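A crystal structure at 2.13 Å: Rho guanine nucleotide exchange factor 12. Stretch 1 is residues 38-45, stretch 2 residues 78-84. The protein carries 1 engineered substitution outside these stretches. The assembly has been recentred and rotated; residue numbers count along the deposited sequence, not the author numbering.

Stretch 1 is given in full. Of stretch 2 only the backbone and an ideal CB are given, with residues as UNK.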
ATOM      1  N   ALA A  38      10.667 -15.577  13.318  1.00 24.67           N
ATOM      2  CA  ALA A  38       9.212 -15.662  13.332  1.00 24.15           C
ATOM      3  C   ALA A  38       8.662 -15.202  11.973  1.00 23.91           C
ATOM      4  O   ALA A  38       7.778 -15.843  11.401  1.00 21.40           O
ATOM      5  CB  ALA A  38       8.644 -14.821  14.453  1.00 23.84           C
ATOM      6  N   HIS A  39       9.208 -14.090  11.484  1.00 23.94           N
ATOM      7  CA  HIS A  39       8.799 -13.529  10.198  1.00 24.59           C
ATOM      8  C   HIS A  39       8.991 -14.469   9.021  1.00 22.37           C
ATOM      9  O   HIS A  39       8.098 -14.642   8.192  1.00 22.06           O
ATOM     10  CB  HIS A  39       9.540 -12.245   9.864  1.00 23.28           C
ATOM     11  CG  HIS A  39       9.020 -11.587   8.638  1.00 24.07           C
ATOM     12  ND1 HIS A  39       7.750 -11.044   8.581  1.00 25.17           N
ATOM     13  CD2 HIS A  39       9.537 -11.487   7.389  1.00 22.93           C
ATOM     14  CE1 HIS A  39       7.548 -10.572   7.367  1.00 22.59           C
ATOM     15  NE2 HIS A  39       8.629 -10.798   6.640  1.00 22.83           N
ATOM     16  N   VAL A  40      10.185 -15.012   8.940  1.00 23.02           N
ATOM     17  CA  VAL A  40      10.501 -16.054   7.982  1.00 21.98           C
ATOM     18  C   VAL A  40       9.510 -17.187   7.996  1.00 22.88           C
ATOM     19  O   VAL A  40       9.114 -17.688   6.933  1.00 22.92           O
ATOM     20  CB  VAL A  40      11.927 -16.584   8.178  1.00 22.31           C
ATOM     21  CG1 VAL A  40      12.200 -17.880   7.355  1.00 21.32           C
ATOM     22  CG2 VAL A  40      12.949 -15.532   7.740  1.00 20.66           C
ATOM     23  N   ARG A  41       9.151 -17.631   9.190  1.00 22.83           N
ATOM     24  CA  ARG A  41       8.241 -18.763   9.382  1.00 22.63           C
ATOM     25  C   ARG A  41       6.844 -18.490   8.837  1.00 20.26           C
ATOM     26  O   ARG A  41       6.213 -19.382   8.331  1.00 16.31           O
ATOM     27  CB  ARG A  41       8.148 -19.129  10.870  1.00 25.41           C
ATOM     28  CG  ARG A  41       8.113 -20.623  11.110  1.00 30.78           C
ATOM     29  CD  ARG A  41       8.055 -21.027  12.599  1.00 34.33           C
ATOM     30  NE  ARG A  41       9.407 -21.301  13.084  1.00 37.35           N
ATOM     31  CZ  ARG A  41      10.155 -20.503  13.860  1.00 38.20           C
ATOM     32  NH1 ARG A  41       9.711 -19.340  14.321  1.00 39.19           N
ATOM     33  NH2 ARG A  41      11.366 -20.905  14.205  1.00 38.25           N
ATOM     34  N   THR A  42       6.380 -17.254   9.020  1.00 18.17           N
ATOM     35  CA  THR A  42       5.142 -16.732   8.519  1.00 19.92           C
ATOM     36  C   THR A  42       5.136 -16.739   6.992  1.00 20.87           C
ATOM     37  O   THR A  42       4.152 -17.179   6.322  1.00 17.18           O
ATOM     38  CB  THR A  42       5.023 -15.281   9.070  1.00 21.49           C
ATOM     39  OG1 THR A  42       4.800 -15.351  10.465  1.00 21.33           O
ATOM     40  CG2 THR A  42       3.819 -14.608   8.674  1.00 21.21           C
ATOM     41  N   LEU A  43       6.267 -16.304   6.430  1.00 19.43           N
ATOM     42  CA  LEU A  43       6.371 -16.222   4.998  1.00 19.15           C
ATOM     43  C   LEU A  43       6.385 -17.657   4.417  1.00 16.78           C
ATOM     44  O   LEU A  43       5.793 -17.889   3.346  1.00 16.73           O
ATOM     45  CB  LEU A  43       7.596 -15.414   4.567  1.00 17.92           C
ATOM     46  CG  LEU A  43       7.525 -13.891   4.754  1.00 20.24           C
ATOM     47  CD1 LEU A  43       8.787 -13.226   4.193  1.00 22.38           C
ATOM     48  CD2 LEU A  43       6.321 -13.281   4.145  1.00 20.28           C
ATOM     49  N   LYS A  44       7.008 -18.589   5.090  1.00 17.82           N
ATOM     50  CA  LYS A  44       6.932 -20.008   4.644  1.00 19.16           C
ATOM     51  C   LYS A  44       5.499 -20.587   4.734  1.00 19.69           C
ATOM     52  O   LYS A  44       5.186 -21.471   3.943  1.00 20.15           O
ATOM     53  CB  LYS A  44       7.900 -20.897   5.377  1.00 20.38           C
ATOM     54  CG  LYS A  44       9.369 -20.532   5.244  1.00 23.95           C
ATOM     55  CD  LYS A  44      10.264 -21.706   5.733  1.00 26.00           C
ATOM     56  CE  LYS A  44      11.701 -21.580   5.257  1.00 26.38           C
ATOM     57  NZ  LYS A  44      12.662 -22.166   6.208  1.00 27.73           N
ATOM     58  N   VAL A  45       4.634 -20.061   5.620  1.00 19.87           N
ATOM     59  CA  VAL A  45       3.203 -20.406   5.621  1.00 22.40           C
ATOM     60  C   VAL A  45       2.524 -19.907   4.349  1.00 21.82           C
ATOM     61  O   VAL A  45       1.909 -20.715   3.697  1.00 23.28           O
ATOM     62  CB  VAL A  45       2.388 -19.907   6.875  1.00 22.49           C
ATOM     63  CG1 VAL A  45       0.849 -20.218   6.741  1.00 23.99           C
ATOM     64  CG2 VAL A  45       2.896 -20.495   8.115  1.00 23.15           C
ATOM     65  N   UNK A  78      14.774 -13.176   0.472  1.00 16.31           N
ATOM     66  CA  UNK A  78      15.392 -12.063   1.130  1.00 18.33           C
ATOM     67  C   UNK A  78      15.467 -12.204   2.660  1.00 18.25           C
ATOM     68  O   UNK A  78      16.559 -12.095   3.269  1.00 16.89           O
ATOM     69  CB  UNK A  78      14.630 -10.788   0.763  1.00 18.33           C
ATOM     70  N   UNK A  79      14.335 -12.535   3.258  1.00 17.21           N
ATOM     71  CA  UNK A  79      14.200 -12.713   4.703  1.00 17.82           C
ATOM     72  C   UNK A  79      14.855 -14.007   5.203  1.00 19.60           C
ATOM     73  O   UNK A  79      15.470 -13.994   6.298  1.00 21.73           O
ATOM     74  CB  UNK A  79      12.719 -12.705   5.087  1.00 17.82           C
ATOM     75  N   UNK A  80      14.837 -15.079   4.422  1.00 16.68           N
ATOM     76  CA  UNK A  80      15.708 -16.219   4.754  1.00 17.26           C
ATOM     77  C   UNK A  80      17.228 -15.819   4.748  1.00 20.60           C
ATOM     78  O   UNK A  80      17.955 -16.174   5.681  1.00 19.85           O
ATOM     79  CB  UNK A  80      15.460 -17.353   3.757  1.00 17.26           C
ATOM     80  N   UNK A  81      17.707 -15.102   3.717  1.00 19.25           N
ATOM     81  CA  UNK A  81      19.103 -14.683   3.684  1.00 19.07           C
ATOM     82  C   UNK A  81      19.458 -13.782   4.864  1.00 20.32           C
ATOM     83  O   UNK A  81      20.492 -13.902   5.440  1.00 19.31           O
ATOM     84  CB  UNK A  81      19.401 -13.959   2.370  1.00 19.07           C
ATOM     85  N   UNK A  82      18.551 -12.884   5.221  1.00 20.36           N
ATOM     86  CA  UNK A  82      18.770 -11.963   6.297  1.00 21.66           C
ATOM     87  C   UNK A  82      18.840 -12.720   7.623  1.00 24.11           C
ATOM     88  O   UNK A  82      19.726 -12.458   8.465  1.00 22.74           O
ATOM     89  CB  UNK A  82      17.667 -10.903   6.326  1.00 21.66           C
ATOM     90  N   UNK A  83      17.902 -13.653   7.799  1.00 24.41           N
ATOM     91  CA  UNK A  83      17.877 -14.546   8.931  1.00 25.74           C
ATOM     92  C   UNK A  83      19.153 -15.387   9.028  1.00 26.30           C
ATOM     93  O   UNK A  83      19.632 -15.608  10.098  1.00 24.84           O
ATOM     94  CB  UNK A  83      16.650 -15.456   8.844  1.00 25.74           C
ATOM     95  N   UNK A  84      19.697 -15.849   7.912  1.00 27.84           N
ATOM     96  CA  UNK A  84      20.920 -16.627   7.936  1.00 28.70           C
ATOM     97  C   UNK A  84      22.110 -15.755   8.378  1.00 28.25           C
ATOM     98  O   UNK A  84      22.991 -16.233   9.083  1.00 26.85           O
ATOM     99  CB  UNK A  84      21.182 -17.238   6.558  1.00 28.70           C
TER

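Both stretches are helical and run roughly antiparallel, with an angle of 152° between their N-to-C directions and a closest approach of 9.4 Å between the axes. The backbones come nearest at Val40 and position 79, whose CA atoms lie 6.0 Å apart. The side chains of stretch 1 that reach the partner are those of His39, Val40, Leu43 and, through its aliphatic part, Lys44.

Position 78 has helical backbone angles (-60/-50), and its CA-to-CB bond points sideways. Nothing of stretch 1 lies within 5.5 Å of the ideal CB, so stretch 1 sets little restriction on the choice. The residue is Leu78, which makes no contact with it.

Position 79 is the most constrained. Its CB points toward stretch 1, and the ideal CB already sits 3.9 Å from Val40 CG2, 4.1 Å from Leu43 CD1 and 4.1 Å from His39 CD2. A side chain here must fit between an imidazole and aliphatic groups; a flat ring or a medium-sized apolar chain would suit, and a polar ring would be tolerated if its heteroatoms found partners. The deposited residue is His79, with chi1 at -74° (m). The edge of the His39 ring is directed toward the face of the His79 ring, with centroids 4.4 Å apart and planes at 65°; His39 CD2 approaches His79 ND1 at 3.5 Å. Leu43 CD1 packs against His79 CD2 at 3.8 Å. The pairing does not join the rings by a hydrogen bond, and NE2 of each histidine is satisfied elsewhere in the structure. Val40 CG2 rests 3.3 Å from His79 O, a close van der Waals contact.

At position 80 the CA-to-CB bond points sideways, with Val40 CG1 4.9 Å from the ideal CB. That gap leaves space for a chain that reaches back over the valine and the methylenes of Lys44, favouring isoleucine, leucine or methionine. Ile80 occupies it, and its end comes nearer than its CB direction suggests: Ile80 CG1 packs on Val40 CG1 at 3.8 Å, and Ile80 CD1 meets Lys44 CE at 4.0 Å.

At position 81 the ideal CA-to-CB bond points away from stretch 1, and the angles (-61/-40) are open to any ordinary helical residue. There is room for a CB, so stretch 1 does not demand the deposited Gly81.

Position 82 points toward stretch 1, but no atom of stretch 1 lies within 5.5 Å of the ideal CB. Many side chains would fit; Leu82 comes no nearer than 6.7 Å, between Leu82 CB and Val40 CG2.

Position 83 again faces Val40, whose CG2 is 3.9 Å from the ideal CB. Stretch 1 offers only a methyl here, so small or medium side chains, apolar or polar, are suitable. Asn83 touches Val40 CG2 through its CB at 3.9 Å, while its OD1 is hydrogen-bonded elsewhere in the structure.

Position 84 is out of reach of stretch 1, which expresses no preference; it is Glu84.

Stretch 2 78-84: LHIGLNE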
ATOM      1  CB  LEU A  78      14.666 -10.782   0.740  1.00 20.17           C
ATOM      2  CG  LEU A  78      15.235  -9.487   1.287  1.00 21.93           C
ATOM      3  CD1 LEU A  78      14.828  -8.347   0.469  1.00 23.15           C
ATOM      4  CD2 LEU A  78      14.848  -9.267   2.727  1.00 24.88           C
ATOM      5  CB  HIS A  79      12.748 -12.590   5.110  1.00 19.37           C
ATOM      6  CG  HIS A  79      12.244 -11.180   5.089  1.00 19.33           C
ATOM      7  ND1 HIS A  79      12.537 -10.258   6.071  1.00 20.80           N
ATOM      8  CD2 HIS A  79      11.441 -10.538   4.207  1.00 22.42           C
ATOM      9  CE1 HIS A  79      11.972  -9.104   5.781  1.00 19.62           C
ATOM     10  NE2 HIS A  79      11.278  -9.252   4.663  1.00 18.97           N
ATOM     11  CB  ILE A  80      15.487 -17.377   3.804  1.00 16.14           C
ATOM     12  CG1 ILE A  80      14.152 -18.055   4.065  1.00 19.61           C
ATOM     13  CG2 ILE A  80      16.639 -18.458   3.903  1.00 18.66           C
ATOM     14  CD1 ILE A  80      13.695 -18.950   2.926  1.00 21.46           C
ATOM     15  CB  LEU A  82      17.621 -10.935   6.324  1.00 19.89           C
ATOM     16  CG  LEU A  82      17.633  -9.897   7.444  1.00 21.75           C
ATOM     17  CD1 LEU A  82      19.085  -9.288   7.708  1.00 20.58           C
ATOM     18  CD2 LEU A  82      16.605  -8.809   7.103  1.00 21.04           C
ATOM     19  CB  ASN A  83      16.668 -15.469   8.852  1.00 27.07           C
ATOM     20  CG  ASN A  83      16.476 -16.277  10.103  1.00 27.76           C
ATOM     21  OD1 ASN A  83      16.464 -17.503  10.073  1.00 26.04           O
ATOM     22  ND2 ASN A  83      16.354 -15.593  11.215  1.00 21.73           N
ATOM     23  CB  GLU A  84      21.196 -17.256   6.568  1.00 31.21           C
ATOM     24  CG  GLU A  84      20.320 -18.458   6.221  1.00 35.01           C
ATOM     25  CD  GLU A  84      20.290 -19.521   7.327  1.00 38.80           C
ATOM     26  OE1 GLU A  84      21.360 -19.806   7.922  1.00 40.56           O
ATOM     27  OE2 GLU A  84      19.198 -20.081   7.604  1.00 40.08           O
TER
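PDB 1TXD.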